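Local coordinates for galactose-binding lectin (Arachis hypogaea, PDB 2DVA), which binds D-galactose and galactose-containing sugars as a homotetrameric legume lectin that carries calcium and manganese ions, at residues I18-D23 / G44-A49; Q33-N38 / F206-S211; T67-E72 / V163-D168; D83-F88 / Q216-R221. All coordinates share one frame; numbering follows the deposited sequence.

Interaction 1. Residues I18-D23 / G44-A49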
# COMPACT_ATOMS: atom_id res chain seq x y z
N ILE A 18 7.93 -9.54 -14.65
CA ILE A 18 9.32 -9.98 -14.49
C ILE A 18 10.00 -10.48 -15.77
O ILE A 18 9.50 -11.37 -16.45
CB ILE A 18 9.42 -11.10 -13.45
CG1 ILE A 18 8.83 -10.63 -12.12
CG2 ILE A 18 10.87 -11.48 -13.26
CD1 ILE A 18 8.78 -11.72 -11.07
N ASN A 19 11.16 -9.89 -16.08
CA ASN A 19 11.93 -10.28 -17.25
C ASN A 19 12.98 -11.27 -16.77
O ASN A 19 13.76 -10.97 -15.87
CB ASN A 19 12.65 -9.07 -17.87
CG ASN A 19 11.70 -8.10 -18.56
OD1 ASN A 19 11.99 -6.91 -18.67
ND2 ASN A 19 10.57 -8.61 -19.03
N PHE A 20 13.00 -12.46 -17.37
CA PHE A 20 13.98 -13.49 -17.01
C PHE A 20 15.09 -13.52 -18.05
O PHE A 20 14.82 -13.55 -19.26
CB PHE A 20 13.30 -14.86 -16.95
CG PHE A 20 12.24 -14.98 -15.89
CD1 PHE A 20 12.59 -15.18 -14.56
CD2 PHE A 20 10.89 -14.87 -16.23
CE1 PHE A 20 11.61 -15.27 -13.57
CE2 PHE A 20 9.90 -14.96 -15.24
CZ PHE A 20 10.27 -15.16 -13.91
N GLN A 21 16.34 -13.50 -17.59
CA GLN A 21 17.48 -13.55 -18.50
C GLN A 21 18.42 -14.67 -18.09
O GLN A 21 18.75 -14.83 -16.92
CB GLN A 21 18.26 -12.23 -18.47
CG GLN A 21 17.43 -10.98 -18.74
CD GLN A 21 18.30 -9.75 -18.94
OE1 GLN A 21 19.27 -9.53 -18.21
NE2 GLN A 21 17.94 -8.92 -19.92
N GLY A 22 18.85 -15.46 -19.07
CA GLY A 22 19.78 -16.54 -18.76
C GLY A 22 19.19 -17.80 -18.16
O GLY A 22 18.08 -18.21 -18.50
N ASP A 23 19.95 -18.41 -17.26
CA ASP A 23 19.56 -19.66 -16.62
C ASP A 23 18.56 -19.56 -15.48
O ASP A 23 18.49 -20.44 -14.63
CB ASP A 23 20.81 -20.39 -16.13
CG ASP A 23 21.87 -20.52 -17.21
OD1 ASP A 23 21.49 -20.77 -18.38
OD2 ASP A 23 23.08 -20.39 -16.91
N GLY A 44 22.28 -16.11 -14.46
CA GLY A 44 20.84 -15.93 -14.46
C GLY A 44 20.55 -14.57 -13.87
O GLY A 44 21.22 -14.15 -12.92
N ARG A 45 19.58 -13.86 -14.43
CA ARG A 45 19.23 -12.54 -13.93
C ARG A 45 17.73 -12.36 -14.04
O ARG A 45 17.08 -12.94 -14.91
CB ARG A 45 19.94 -11.44 -14.72
CG ARG A 45 21.36 -11.79 -15.16
CD ARG A 45 22.20 -10.56 -15.55
NE ARG A 45 21.49 -9.62 -16.42
CZ ARG A 45 22.05 -8.51 -16.91
NH1 ARG A 45 23.32 -8.23 -16.63
NH2 ARG A 45 21.34 -7.67 -17.66
N VAL A 46 17.18 -11.56 -13.14
CA VAL A 46 15.76 -11.30 -13.12
C VAL A 46 15.62 -9.79 -13.02
O VAL A 46 16.34 -9.15 -12.26
CB VAL A 46 15.10 -12.01 -11.91
CG1 VAL A 46 15.27 -11.18 -10.64
CG2 VAL A 46 13.65 -12.28 -12.21
N LEU A 47 14.70 -9.22 -13.80
CA LEU A 47 14.48 -7.78 -13.78
C LEU A 47 13.00 -7.42 -13.67
O LEU A 47 12.14 -8.15 -14.17
CB LEU A 47 15.02 -7.15 -15.06
CG LEU A 47 16.51 -7.29 -15.37
CD1 LEU A 47 16.74 -7.00 -16.85
CD2 LEU A 47 17.32 -6.34 -14.50
N TYR A 48 12.71 -6.32 -12.99
CA TYR A 48 11.34 -5.85 -12.90
C TYR A 48 11.09 -5.35 -14.33
O TYR A 48 11.76 -4.43 -14.79
CB TYR A 48 11.23 -4.70 -11.91
CG TYR A 48 9.85 -4.13 -11.81
CD1 TYR A 48 8.77 -4.93 -11.43
CD2 TYR A 48 9.60 -2.80 -12.12
CE1 TYR A 48 7.48 -4.41 -11.35
CE2 TYR A 48 8.32 -2.27 -12.04
CZ TYR A 48 7.26 -3.08 -11.66
OH TYR A 48 6.00 -2.56 -11.57
N ALA A 49 10.15 -5.98 -15.03
CA ALA A 49 9.85 -5.65 -16.42
C ALA A 49 9.73 -4.17 -16.79
O ALA A 49 10.22 -3.75 -17.83
CB ALA A 49 8.59 -6.39 -16.87

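Interaction 2. Residues Q33-N38 / F206-S211. With GAL (beta-D-galactopyranose), chain E; MGC (methyl 2-acetamido-2-deoxy-alpha-D-galactopyranoside), chain B.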
# COMPACT_ATOMS: atom_id res chain seq x y z
N GLN A 33 15.34 -19.06 -8.76
CA GLN A 33 16.67 -19.64 -8.69
C GLN A 33 17.40 -19.04 -9.88
O GLN A 33 17.03 -19.28 -11.03
CB GLN A 33 16.62 -21.17 -8.81
CG GLN A 33 17.99 -21.83 -8.71
CD GLN A 33 17.92 -23.34 -8.79
OE1 GLN A 33 18.67 -23.97 -9.55
NE2 GLN A 33 17.04 -23.95 -8.00
N LEU A 34 18.45 -18.27 -9.60
CA LEU A 34 19.18 -17.60 -10.66
C LEU A 34 20.16 -18.43 -11.52
O LEU A 34 20.29 -18.17 -12.71
CB LEU A 34 19.91 -16.38 -10.08
CG LEU A 34 18.97 -15.36 -9.42
CD1 LEU A 34 19.78 -14.29 -8.71
CD2 LEU A 34 18.07 -14.73 -10.46
N THR A 35 20.83 -19.42 -10.94
CA THR A 35 21.77 -20.20 -11.74
C THR A 35 21.45 -21.68 -11.92
O THR A 35 20.74 -22.28 -11.11
CB THR A 35 23.21 -20.08 -11.19
OG1 THR A 35 23.25 -20.53 -9.83
CG2 THR A 35 23.68 -18.63 -11.25
N ASN A 36 21.96 -22.25 -13.01
CA ASN A 36 21.78 -23.65 -13.35
C ASN A 36 22.95 -24.44 -12.76
O ASN A 36 24.09 -24.26 -13.17
CB ASN A 36 21.76 -23.80 -14.88
CG ASN A 36 21.49 -25.24 -15.34
OD1 ASN A 36 22.14 -26.18 -14.90
ND2 ASN A 36 20.52 -25.39 -16.24
N LEU A 37 22.66 -25.29 -11.78
CA LEU A 37 23.70 -26.07 -11.11
C LEU A 37 24.51 -27.00 -12.01
O LEU A 37 25.60 -27.44 -11.63
CB LEU A 37 23.06 -26.89 -9.98
CG LEU A 37 22.78 -26.23 -8.61
CD1 LEU A 37 22.74 -24.71 -8.70
CD2 LEU A 37 21.47 -26.78 -8.08
N ASN A 38 24.00 -27.29 -13.20
CA ASN A 38 24.70 -28.19 -14.12
C ASN A 38 25.46 -27.53 -15.26
O ASN A 38 26.11 -28.23 -16.05
CB ASN A 38 23.72 -29.20 -14.70
CG ASN A 38 23.25 -30.21 -13.67
OD1 ASN A 38 24.04 -31.02 -13.18
ND2 ASN A 38 21.97 -30.16 -13.33
N PHE A 206 18.10 -8.68 -10.11
CA PHE A 206 19.11 -9.47 -9.42
C PHE A 206 19.85 -10.34 -10.42
O PHE A 206 19.27 -10.79 -11.40
CB PHE A 206 18.45 -10.35 -8.37
CG PHE A 206 17.76 -9.58 -7.28
CD1 PHE A 206 18.47 -9.13 -6.18
CD2 PHE A 206 16.41 -9.26 -7.39
CE1 PHE A 206 17.85 -8.37 -5.20
CE2 PHE A 206 15.78 -8.50 -6.41
CZ PHE A 206 16.50 -8.05 -5.32
N SER A 207 21.14 -10.56 -10.16
CA SER A 207 21.96 -11.40 -11.03
C SER A 207 22.86 -12.28 -10.17
O SER A 207 23.28 -11.88 -9.09
CB SER A 207 22.82 -10.54 -11.95
OG SER A 207 23.61 -11.34 -12.82
N ALA A 208 23.13 -13.49 -10.66
CA ALA A 208 24.00 -14.45 -9.97
C ALA A 208 24.71 -15.29 -11.02
O ALA A 208 24.23 -15.43 -12.15
CB ALA A 208 23.18 -15.34 -9.04
N SER A 209 25.86 -15.85 -10.66
CA SER A 209 26.62 -16.64 -11.61
C SER A 209 27.53 -17.64 -10.92
O SER A 209 27.67 -17.63 -9.70
CB SER A 209 27.47 -15.71 -12.49
OG SER A 209 28.31 -14.90 -11.68
N GLY A 210 28.14 -18.51 -11.71
CA GLY A 210 29.05 -19.52 -11.20
C GLY A 210 30.10 -19.79 -12.26
O GLY A 210 30.06 -19.19 -13.34
N SER A 211 31.04 -20.68 -11.97
CA SER A 211 32.08 -21.03 -12.93
C SER A 211 32.07 -22.54 -13.13
O SER A 211 31.06 -23.19 -12.84
CB SER A 211 33.45 -20.57 -12.42
OG SER A 211 33.78 -21.18 -11.18
C1 GAL E . 36.88 -19.56 -10.70
C2 GAL E . 36.08 -18.27 -10.86
C3 GAL E . 35.67 -17.68 -9.51
C4 GAL E . 34.87 -18.76 -8.59
C5 GAL E . 35.83 -19.98 -8.37
C6 GAL E . 35.65 -21.22 -7.54
O2 GAL E . 36.92 -17.41 -11.61
O3 GAL E . 34.82 -16.57 -9.74
O4 GAL E . 33.71 -19.29 -9.26
O5 GAL E . 36.19 -20.51 -9.75
O6 GAL E . 36.51 -22.19 -6.97
O6 MGC B . 38.70 -26.31 -12.29
C6 MGC B . 37.91 -25.29 -11.70
C5 MGC B . 38.34 -23.89 -12.13
O5 MGC B . 38.38 -23.75 -13.66
C1 MGC B . 38.89 -22.45 -14.21
O1 MGC B . 40.25 -22.25 -13.76
CM MGC B . 41.45 -23.05 -14.38
C2 MGC B . 37.95 -21.34 -13.72
N2 MGC B . 38.51 -20.17 -14.30
C7 MGC B . 37.80 -19.12 -14.81
O7 MGC B . 36.64 -19.22 -15.26
C8 MGC B . 38.49 -17.77 -14.84
C3 MGC B . 37.87 -21.35 -12.18
O3 MGC B . 36.94 -20.40 -11.84
C4 MGC B . 37.38 -22.74 -11.57
O4 MGC B . 36.00 -22.92 -11.98

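Interaction 3. Residues T67-E72 / V163-D168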
# COMPACT_ATOMS: atom_id res chain seq x y z
N THR A 67 13.72 -0.14 -0.76
CA THR A 67 13.49 -1.48 -1.29
C THR A 67 14.07 -2.51 -0.34
O THR A 67 15.09 -2.28 0.31
CB THR A 67 14.15 -1.62 -2.71
OG1 THR A 67 13.82 -2.90 -3.27
CG2 THR A 67 15.66 -1.49 -2.61
N SER A 68 13.40 -3.65 -0.22
CA SER A 68 13.90 -4.70 0.65
C SER A 68 13.62 -6.02 -0.03
O SER A 68 12.64 -6.18 -0.74
CB SER A 68 13.24 -4.64 2.03
OG SER A 68 11.88 -5.02 1.97
N PHE A 69 14.51 -6.98 0.19
CA PHE A 69 14.35 -8.28 -0.42
C PHE A 69 15.04 -9.33 0.43
O PHE A 69 15.84 -9.00 1.31
CB PHE A 69 14.95 -8.25 -1.83
CG PHE A 69 16.36 -7.72 -1.88
CD1 PHE A 69 17.45 -8.54 -1.58
CD2 PHE A 69 16.60 -6.40 -2.24
CE1 PHE A 69 18.75 -8.06 -1.64
CE2 PHE A 69 17.90 -5.90 -2.30
CZ PHE A 69 18.98 -6.73 -2.00
N SER A 70 14.72 -10.60 0.19
CA SER A 70 15.35 -11.67 0.95
C SER A 70 15.85 -12.71 -0.04
O SER A 70 15.20 -12.99 -1.05
CB SER A 70 14.36 -12.31 1.93
OG SER A 70 13.38 -13.08 1.26
N PHE A 71 17.01 -13.26 0.25
CA PHE A 71 17.59 -14.27 -0.62
C PHE A 71 18.22 -15.39 0.19
O PHE A 71 18.31 -15.33 1.42
CB PHE A 71 18.66 -13.63 -1.52
CG PHE A 71 19.87 -13.14 -0.77
CD1 PHE A 71 20.82 -14.04 -0.27
CD2 PHE A 71 20.08 -11.78 -0.58
CE1 PHE A 71 21.96 -13.59 0.40
CE2 PHE A 71 21.21 -11.31 0.10
CZ PHE A 71 22.15 -12.22 0.59
N GLU A 72 18.66 -16.43 -0.51
CA GLU A 72 19.31 -17.55 0.13
C GLU A 72 20.34 -18.17 -0.79
O GLU A 72 20.10 -18.35 -1.98
CB GLU A 72 18.29 -18.62 0.52
CG GLU A 72 18.91 -19.81 1.27
CD GLU A 72 17.99 -21.02 1.34
OE1 GLU A 72 16.77 -20.84 1.52
OE2 GLU A 72 18.50 -22.17 1.24
N VAL A 163 17.44 -7.96 3.36
CA VAL A 163 18.18 -6.75 3.03
C VAL A 163 17.23 -5.57 2.83
O VAL A 163 16.15 -5.71 2.25
CB VAL A 163 19.01 -6.94 1.74
CG1 VAL A 163 19.77 -5.67 1.40
CG2 VAL A 163 19.98 -8.11 1.91
N THR A 164 17.62 -4.42 3.35
CA THR A 164 16.83 -3.20 3.18
C THR A 164 17.79 -2.16 2.62
O THR A 164 18.89 -1.96 3.16
CB THR A 164 16.26 -2.68 4.51
OG1 THR A 164 15.37 -3.66 5.07
CG2 THR A 164 15.47 -1.39 4.28
N VAL A 165 17.38 -1.51 1.54
CA VAL A 165 18.21 -0.50 0.91
C VAL A 165 17.45 0.83 0.81
O VAL A 165 16.26 0.86 0.49
CB VAL A 165 18.64 -0.93 -0.52
CG1 VAL A 165 19.47 0.16 -1.17
CG2 VAL A 165 19.44 -2.23 -0.45
N ILE A 166 18.16 1.92 1.09
CA ILE A 166 17.58 3.25 1.01
C ILE A 166 18.48 4.14 0.15
O ILE A 166 19.68 4.23 0.40
CB ILE A 166 17.48 3.94 2.39
CG1 ILE A 166 16.53 3.18 3.31
CG2 ILE A 166 16.99 5.37 2.22
CD1 ILE A 166 16.45 3.79 4.70
N TYR A 167 17.91 4.77 -0.86
CA TYR A 167 18.69 5.70 -1.66
C TYR A 167 18.07 7.08 -1.45
O TYR A 167 16.92 7.32 -1.82
CB TYR A 167 18.65 5.36 -3.15
CG TYR A 167 19.51 6.30 -3.96
CD1 TYR A 167 20.91 6.24 -3.89
CD2 TYR A 167 18.93 7.30 -4.74
CE1 TYR A 167 21.70 7.16 -4.57
CE2 TYR A 167 19.72 8.22 -5.43
CZ TYR A 167 21.10 8.15 -5.34
OH TYR A 167 21.87 9.07 -6.01
N ASP A 168 18.82 7.98 -0.83
CA ASP A 168 18.35 9.33 -0.60
C ASP A 168 18.95 10.20 -1.71
O ASP A 168 20.14 10.49 -1.70
CB ASP A 168 18.82 9.82 0.76
CG ASP A 168 18.46 11.26 1.00
OD1 ASP A 168 17.26 11.56 1.06
OD2 ASP A 168 19.40 12.08 1.12

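Interaction 4. Residues D83-F88 / Q216-R221. With GAL (beta-D-galactopyranose), chain E.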
# COMPACT_ATOMS: atom_id res chain seq x y z
N ASP A 83 29.08 -17.91 -7.11
CA ASP A 83 29.93 -16.76 -6.79
C ASP A 83 29.24 -15.67 -5.96
O ASP A 83 29.91 -14.84 -5.34
CB ASP A 83 30.45 -16.14 -8.08
CG ASP A 83 31.70 -16.81 -8.59
OD1 ASP A 83 32.80 -16.40 -8.18
OD2 ASP A 83 31.57 -17.76 -9.39
N GLY A 84 27.91 -15.66 -5.95
CA GLY A 84 27.20 -14.66 -5.18
C GLY A 84 26.05 -14.03 -5.93
O GLY A 84 25.78 -14.36 -7.09
N ILE A 85 25.37 -13.11 -5.27
CA ILE A 85 24.22 -12.43 -5.84
C ILE A 85 24.41 -10.91 -5.85
O ILE A 85 25.00 -10.35 -4.92
CB ILE A 85 22.95 -12.72 -5.00
CG1 ILE A 85 22.71 -14.23 -4.91
CG2 ILE A 85 21.75 -11.99 -5.60
CD1 ILE A 85 21.44 -14.60 -4.18
N ILE A 86 23.94 -10.25 -6.89
CA ILE A 86 24.04 -8.81 -6.93
C ILE A 86 22.72 -8.15 -7.29
O ILE A 86 22.04 -8.55 -8.24
CB ILE A 86 25.14 -8.30 -7.92
CG1 ILE A 86 25.20 -6.77 -7.83
CG2 ILE A 86 24.84 -8.76 -9.34
CD1 ILE A 86 26.36 -6.14 -8.58
N PHE A 87 22.34 -7.17 -6.48
CA PHE A 87 21.13 -6.39 -6.70
C PHE A 87 21.66 -5.23 -7.54
O PHE A 87 22.50 -4.47 -7.07
CB PHE A 87 20.58 -5.87 -5.36
CG PHE A 87 19.54 -4.78 -5.50
CD1 PHE A 87 18.36 -5.01 -6.20
CD2 PHE A 87 19.76 -3.52 -4.94
CE1 PHE A 87 17.40 -4.00 -6.34
CE2 PHE A 87 18.81 -2.51 -5.08
CZ PHE A 87 17.63 -2.75 -5.78
N PHE A 88 21.19 -5.10 -8.77
CA PHE A 88 21.71 -4.04 -9.62
C PHE A 88 20.68 -3.15 -10.30
O PHE A 88 19.48 -3.45 -10.33
CB PHE A 88 22.66 -4.61 -10.68
CG PHE A 88 21.98 -5.48 -11.72
CD1 PHE A 88 21.36 -6.67 -11.36
CD2 PHE A 88 21.99 -5.11 -13.06
CE1 PHE A 88 20.75 -7.48 -12.33
CE2 PHE A 88 21.39 -5.91 -14.04
CZ PHE A 88 20.76 -7.10 -13.67
N GLN A 216 26.65 -22.85 -6.72
CA GLN A 216 25.85 -22.92 -5.51
C GLN A 216 24.44 -22.48 -5.85
O GLN A 216 24.20 -21.91 -6.92
CB GLN A 216 26.42 -22.01 -4.40
CG GLN A 216 26.42 -20.53 -4.73
CD GLN A 216 27.08 -19.67 -3.66
OE1 GLN A 216 27.39 -18.50 -3.90
NE2 GLN A 216 27.28 -20.24 -2.48
N ILE A 217 23.51 -22.76 -4.95
CA ILE A 217 22.13 -22.37 -5.16
C ILE A 217 21.96 -20.89 -4.81
O ILE A 217 22.33 -20.46 -3.72
CB ILE A 217 21.20 -23.22 -4.28
CG1 ILE A 217 21.39 -24.70 -4.63
CG2 ILE A 217 19.76 -22.79 -4.47
CD1 ILE A 217 20.54 -25.66 -3.81
N HIS A 218 21.43 -20.12 -5.76
CA HIS A 218 21.19 -18.69 -5.55
C HIS A 218 19.68 -18.46 -5.67
O HIS A 218 19.12 -18.59 -6.75
CB HIS A 218 21.91 -17.83 -6.59
CG HIS A 218 23.40 -17.96 -6.58
ND1 HIS A 218 24.08 -18.83 -7.42
CD2 HIS A 218 24.35 -17.30 -5.88
CE1 HIS A 218 25.38 -18.68 -7.24
NE2 HIS A 218 25.57 -17.76 -6.31
N LEU A 219 19.04 -18.13 -4.56
CA LEU A 219 17.60 -17.92 -4.55
C LEU A 219 17.18 -16.52 -4.13
O LEU A 219 17.76 -15.93 -3.23
CB LEU A 219 16.93 -18.92 -3.60
CG LEU A 219 17.14 -20.42 -3.84
CD1 LEU A 219 16.61 -21.23 -2.65
CD2 LEU A 219 16.45 -20.83 -5.13
N ILE A 220 16.16 -16.01 -4.82
CA ILE A 220 15.58 -14.72 -4.50
C ILE A 220 14.21 -15.14 -4.00
O ILE A 220 13.47 -15.82 -4.72
CB ILE A 220 15.42 -13.83 -5.73
CG1 ILE A 220 16.79 -13.60 -6.39
CG2 ILE A 220 14.76 -12.52 -5.34
CD1 ILE A 220 17.81 -12.93 -5.49
N ARG A 221 13.87 -14.77 -2.77
CA ARG A 221 12.61 -15.19 -2.17
C ARG A 221 11.48 -14.17 -2.19
O ARG A 221 10.31 -14.53 -2.32
CB ARG A 221 12.87 -15.64 -0.73
CG ARG A 221 13.93 -16.73 -0.62
CD ARG A 221 14.55 -16.75 0.77
NE ARG A 221 13.55 -16.83 1.82
CZ ARG A 221 12.76 -17.89 2.04
NH1 ARG A 221 12.87 -18.96 1.27
NH2 ARG A 221 11.88 -17.86 3.03
C1 GAL E . 36.88 -19.56 -10.70
C2 GAL E . 36.08 -18.27 -10.86
C3 GAL E . 35.67 -17.68 -9.51
C4 GAL E . 34.87 -18.76 -8.59
C5 GAL E . 35.83 -19.98 -8.37
C6 GAL E . 35.65 -21.22 -7.54
O2 GAL E . 36.92 -17.41 -11.61
O3 GAL E . 34.82 -16.57 -9.74
O4 GAL E . 33.71 -19.29 -9.26
O5 GAL E . 36.19 -20.51 -9.75
O6 GAL E . 36.51 -22.19 -6.97

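Interaction 1. Residues I18-D23 / G44-A49
Asn-19 pairs with Leu-47, and Gln-21 with Arg-45, across two antiparallel strands. Both are hydrogen-bonded pairs. Asn-19 N reaches Leu-47 O at 2.8 Å, and Leu-47 N returns a bond of 2.9 Å to Asn-19 O. Gln-21 and Arg-45 exchange the same two backbone bonds. Between them, Phe-20 and Val-46 form a non-hydrogen-bonded pair. Here Val-46 CA lies 3.4 Å from Asn-19 O in a CA-H...O contact.

The polar side chains meet on the face that carries Gln-21 and Arg-45. Gln-21 OE1 accepts two donors, Arg-45 NH2 at 2.8 Å and Arg-45 NE at 2.9 Å. NH2 approaches a lone pair of OE1 in the amide plane, while NE lies nearly in line with the C=O bond. Both N-H...O angles are bent, near 137°. The amide and guanidinium planes are 20° apart. A bend at chi3 of Arg-45 (-46°) turns this side of the group to the amide. Gln-21 NE2 bonds to Thr-94 O, which fixes the amide rotation. Asn-19 lays its amide against Ala-49, and its OD1 accepts from Lys-203 NZ.

Leu-47 CD1 packs against the amide of Gln-21, 3.8 Å from its CD. The apolar contact is on the other face, where Val-46 CG2 comes obliquely to the Phe-20 ring, 3.9 Å from CE1.

Strand 18-22 is one of the two outermost strands of the seven-stranded sheet within this chain. Strand 43-53 is bonded on its other side to strand 201-209, through Gly-44 with Ala-208 and Val-46 with Phe-206. Ile-18 and Tyr-48 both touch Phe-8 of strand 2-8, which belongs to the other sheet.

Interaction 2. Residues Q33-N38 / F206-S211
Leu-34 and Thr-35 pack on Ala-208 inside the jelly-roll beta sandwich of the legume lectins. Residues 33-38 start at the end of strand 32-33 of one sheet and lead toward strand 43-53 of the other. Residues 206-211 are the end of strand 201-209 and the loop after it. No hydrogen bond joins the two segments directly.

The tight part is small and apolar. Ala-208 CB is touched by Leu-34 at two points, CB and CD1, each at 3.6 Å. Leu-34 CD1 reaches on along the strand to Phe-206 CB at 4.2 Å. Thr-35 turns its methyl to the strand. Its CG2 lies beside the backbone N, with OG1 in the position between N and the carbonyl carbon (chi1 59°). Thr-35 CG2 thus sits 3.4 Å from Ala-208 O and 3.6 Å from Ser-209 CA. OG1 is used elsewhere, in a bond with His-218 ND1. Ser-207 and Ser-209 point away from the loop, and their hydroxyls bond to Leu-106 O and Gly-103 O.

Beyond Thr-35 the segments separate. Asn-36 to Asn-38 make no contact with the strand, and Asn-38 is exposed. Asn-36 OD1 accepts from Asn-38 N at 2.8 Å, which closes an Asx turn. Leu-37 O is held by Arg-215 NH1. On the other segment the chain runs out to the bound disaccharide, galactose linked from C1 to O3 of the N-acetylgalactosamine glycoside. There Ser-211 OG hydrogen-bonds to the ring oxygen O5 of galactose at 2.9 Å.

Interaction 3. Residues T67-E72 / V163-D168
Val-163 and Phe-69 lie side by side on the inner face of the back sheet of the lectin's beta sandwich. Val-163 CB sits over one face of the Phe-69 ring, 3.9 Å from its centroid and 26° off the normal, a CH-pi contact. The contact is offset toward the rim, where CE1 is 3.6 Å from Val-163 CB. Val-163 CG2 continues to Phe-71, whose CE2 is 3.9 Å away. Phe-69 takes the rotamer with CG between the backbone N and the carbonyl carbon (chi1 51°), which brings the ring end nearer to the neighbouring strand. At the next pair on this face, Thr-67 CG2 meets Val-165 CB at 3.7 Å.

The backbones hold this layer in place. Thr-67 with Val-165 and Phe-69 with Val-163 are hydrogen-bonded pairs. Each carries two bonds, among them Val-165 N to Thr-67 O at 2.7 Å.

The next shell closes around the rings. Phe-206 meets Phe-69 edge-to-face, and Phe-87 also touches it. Both come from the opposite sheet. Phe-71 meets Phe-122 of that sheet.

The other face carries Ser-68 and Thr-164. Thr-164 packs on Thr-164 of the second subunit, so this sheet takes part in the assembly of the tetramer. Across the pair, Thr-164 OG1 lies 3.8 Å from Ser-68 CB, while Ser-68 OG bonds to Ser-224 OG.

Interaction 4. Residues D83-F88 / Q216-R221
Gly-84 and His-218 meet between strands of two different sheets. Strands 84-88 and 217-221 run at 32° to each other, with axes 7.8 Å apart at closest. No backbone bond joins them. The peptide bond before Asp-83 is cis. The CB of Asp-83 points away from the facing strand, and its carboxylate binds the sugar.

The His-218 side chain points toward residues 83-85. Gly-84 N donates to His-218 NE2 at 3.2 Å, an N-H...N angle of 142°, from a position tilted 24° out of the ring plane. His-218 ND1 bonds to Thr-35 OG1, so the imidazole is held at both nitrogens. Gln-216 OE1 comes near Gly-84 N, 3.5 Å away, and bonds to Thr-124 OG1.

The side chains of Ile-85 and His-218 pass one another pointing opposite ways. Ile-85 CG1 lies 3.6 Å from His-218 CD2, oblique to the ring. Further into the sandwich, Ile-85 CG2 touches Ile-220 CD1 at 4.1 Å.

On the sugar side, Asp-83 OD1 accepts from galactose O3 and OD2 from galactose O4, both at 2.6 Å. Asp-80, Asn-127 and Ser-211 also bond to this sugar.

The two bonds of Asp-83 read the O3 and axial O4 of galactose. His-218 is a second-shell residue here, as its NE2 accepts from the backbone next to Asp-83 while ND1 bonds Thr-35 OG1.

How the interactions relate
All four contacts belong to one legume lectin domain. Along the chain, interaction 1 closes before interactions 3 and 4 open, and interaction 3 is nested inside the loop closed by interaction 2. Interaction 1 lies within the seven-stranded sheet and interaction 3 within the other sheet, their centres about 18 Å apart. Interaction 4 spans the two sheets. Its centre is about 7 Å from that of interaction 2, and both reach the bound galactose. Strand 201-209 lies between strands 43-53 and 84-91, so it links interactions 1, 2 and 4. Phe-69 of interaction 3 touches Phe-206 of interaction 2 and Phe-87 of interaction 4, so the sheets meet in a shared aromatic core.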